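Local coordinates for protein molybdopterin adenylyltransferase (Pyrococcus furiosus, PDB 4LHB) that catalyses the adenylation of molybdopterin by ATP, giving adenylyl-molybdopterin and diphosphate, a step in the biosynthesis of the molybdenum cofactor, at residues C[71-76]-C[102-107]. Sequence-based numbering, arbitrary orientation.
Sequences VPDDKI and TRRDIT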
loop_
_atom_site.group_PDB
_atom_site.type_symbol
_atom_site.label_atom_id
_atom_site.label_comp_id
_atom_site.label_asym_id
_atom_site.label_seq_id
_atom_site.Cartn_x
_atom_site.Cartn_y
_atom_site.Cartn_z
ATOM N N VAL C 71 -3.558 -28.124 6.266
ATOM C CA VAL C 71 -4.056 -27.651 4.956
ATOM C C VAL C 71 -2.901 -27.530 3.959
ATOM O O VAL C 71 -1.751 -27.261 4.311
ATOM C CB VAL C 71 -4.804 -26.289 5.076
ATOM C CG1 VAL C 71 -6.040 -26.406 5.966
ATOM C CG2 VAL C 71 -3.884 -25.148 5.540
ATOM N N PRO C 72 -3.182 -27.723 2.695
ATOM C CA PRO C 72 -2.134 -27.474 1.715
ATOM C C PRO C 72 -1.651 -26.007 1.694
ATOM O O PRO C 72 -2.323 -25.133 2.225
ATOM C CB PRO C 72 -2.815 -27.819 0.398
ATOM C CG PRO C 72 -4.240 -27.641 0.678
ATOM C CD PRO C 72 -4.455 -28.069 2.075
ATOM N N ASP C 73 -0.508 -25.753 1.063
ATOM C CA ASP C 73 0.045 -24.407 0.953
ATOM C C ASP C 73 -0.760 -23.670 -0.087
ATOM O O ASP C 73 -0.310 -23.447 -1.183
ATOM C CB ASP C 73 1.560 -24.448 0.636
ATOM C CG ASP C 73 2.376 -23.256 1.295
ATOM O OD1 ASP C 73 3.607 -23.457 1.394
ATOM O OD2 ASP C 73 1.861 -22.131 1.714
ATOM N N ASP C 74 -1.974 -23.286 0.283
ATOM C CA ASP C 74 -3.001 -22.788 -0.635
ATOM C C ASP C 74 -3.834 -21.670 0.062
ATOM O O ASP C 74 -4.507 -21.902 1.061
ATOM C CB ASP C 74 -3.908 -23.959 -1.017
ATOM C CG ASP C 74 -5.078 -23.553 -1.951
ATOM O OD1 ASP C 74 -6.048 -22.935 -1.506
ATOM O OD2 ASP C 74 -5.042 -23.887 -3.140
ATOM N N LYS C 75 -3.820 -20.472 -0.499
ATOM C CA LYS C 75 -4.488 -19.343 0.120
ATOM C C LYS C 75 -5.894 -19.575 0.577
ATOM O O LYS C 75 -6.265 -19.106 1.625
ATOM C CB LYS C 75 -4.477 -18.140 -0.814
ATOM C CG LYS C 75 -5.347 -16.970 -0.401
ATOM C CD LYS C 75 -4.820 -15.761 -1.157
ATOM C CE LYS C 75 -5.617 -14.477 -1.001
ATOM N NZ LYS C 75 -5.230 -13.535 -2.079
ATOM N N ILE C 76 -6.708 -20.211 -0.250
ATOM C CA ILE C 76 -8.117 -20.330 0.064
ATOM C C ILE C 76 -8.289 -21.338 1.181
ATOM O O ILE C 76 -9.134 -21.128 2.043
ATOM C CB ILE C 76 -8.922 -20.778 -1.137
ATOM C CG1 ILE C 76 -9.144 -19.605 -2.080
ATOM C CG2 ILE C 76 -10.281 -21.358 -0.727
ATOM C CD1 ILE C 76 -9.830 -20.015 -3.376
ATOM N N THR C 102 9.586 -19.431 -1.182
ATOM C CA THR C 102 9.214 -20.157 -2.434
ATOM C C THR C 102 7.899 -19.635 -2.938
ATOM O O THR C 102 7.229 -18.875 -2.227
ATOM C CB THR C 102 9.024 -21.650 -2.225
ATOM O OG1 THR C 102 7.857 -21.898 -1.414
ATOM C CG2 THR C 102 10.271 -22.288 -1.587
ATOM N N ARG C 103 7.514 -20.060 -4.144
ATOM C CA ARG C 103 6.254 -19.617 -4.830
ATOM C C ARG C 103 5.065 -20.251 -4.142
ATOM O O ARG C 103 3.970 -19.728 -4.140
ATOM C CB ARG C 103 6.249 -20.105 -6.281
ATOM C CG ARG C 103 7.348 -19.529 -7.147
ATOM C CD ARG C 103 7.558 -20.298 -8.457
ATOM N NE ARG C 103 8.617 -19.678 -9.260
ATOM C CZ ARG C 103 8.503 -18.497 -9.879
ATOM N NH1 ARG C 103 7.365 -17.798 -9.827
ATOM N NH2 ARG C 103 9.533 -18.010 -10.570
ATOM N N ARG C 104 5.335 -21.421 -3.597
ATOM C CA ARG C 104 4.444 -22.197 -2.774
ATOM C C ARG C 104 3.892 -21.381 -1.582
ATOM O O ARG C 104 2.699 -21.402 -1.321
ATOM C CB ARG C 104 5.290 -23.388 -2.249
ATOM C CG ARG C 104 4.602 -24.718 -1.965
ATOM C CD ARG C 104 3.659 -25.149 -3.072
ATOM N NE ARG C 104 4.000 -24.638 -4.400
ATOM C CZ ARG C 104 3.191 -24.747 -5.453
ATOM N NH1 ARG C 104 2.015 -25.358 -5.321
ATOM N NH2 ARG C 104 3.560 -24.257 -6.639
ATOM N N ASP C 105 4.785 -20.650 -0.905
ATOM C CA ASP C 105 4.542 -20.031 0.405
ATOM C C ASP C 105 3.638 -18.827 0.363
ATOM O O ASP C 105 4.073 -17.784 -0.020
ATOM C CB ASP C 105 5.884 -19.571 1.006
ATOM C CG ASP C 105 6.784 -20.725 1.373
ATOM O OD1 ASP C 105 6.267 -21.710 1.911
ATOM O OD2 ASP C 105 7.990 -20.660 1.125
ATOM N N ILE C 106 2.403 -18.949 0.820
ATOM C CA ILE C 106 1.442 -17.851 0.744
ATOM C C ILE C 106 0.832 -17.429 2.088
ATOM O O ILE C 106 -0.066 -16.563 2.103
ATOM C CB ILE C 106 0.295 -18.192 -0.231
ATOM C CG1 ILE C 106 -0.397 -19.528 0.133
ATOM C CG2 ILE C 106 0.866 -18.286 -1.621
ATOM C CD1 ILE C 106 -0.903 -19.680 1.574
ATOM N N THR C 107 1.345 -17.990 3.197
ATOM C CA THR C 107 0.724 -17.827 4.523
ATOM C C THR C 107 0.683 -16.392 4.981
ATOM O O THR C 107 -0.409 -15.893 5.276
ATOM C CB THR C 107 1.389 -18.694 5.632
ATOM O OG1 THR C 107 1.376 -20.075 5.253
ATOM C CG2 THR C 107 0.617 -18.557 6.945
#
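Asp73, at the centre of an inverse gamma turn that follows strand 64-71, reaches across to Arg104 O, the Asp105 carboxylate and Ile106 N. Its OD2 accepts a weak but fairly straight hydrogen bond from Ile106 N (3.3 Å, 163° at the hydrogen). Asp73 CG lies 3.2 Å from Arg104 O, an acceptor like OD2 and so not bonded to it. The other oxygen, OD1, lies 3.2 Å from Asp105 OD1, two like-charged acceptors with no hydrogen bond between them, the carboxylate planes turned 51° from each other. A sulfate ion, probably from the crystallisation liquor but perhaps marking a pocket, is bound about 4 Å from the Asp105 side chain. The poorly ordered Arg104 chain passes alongside, Arg104 CG lying 3.7 Å from Asp73 OD1 as modelled. Replacing Asp73 with an alanine would probably leave Ile106 N without this acceptor and the loop less firmly tied to the turn. Asp74 turns away from the loop and caps helix 75-87 through a weak bond from Ile76 N to OD1, while its OD2 accepts from Gln150 N of a second subunit. At Lys75 the Ile106 side chain packs against the start of the helix backbone, Ile106 CG1 coming within 3.6 Å of Lys75 N. The lysine chain extends away, its NZ forming a salt bridge with Asp116 of the second subunit. The contact thus joins two loops that follow parallel strands, 64-71 and 92-96, of the alpha/beta MoaB/Mog fold, each leading into a helix, where two neighbouring subunits of the hexamer meet it.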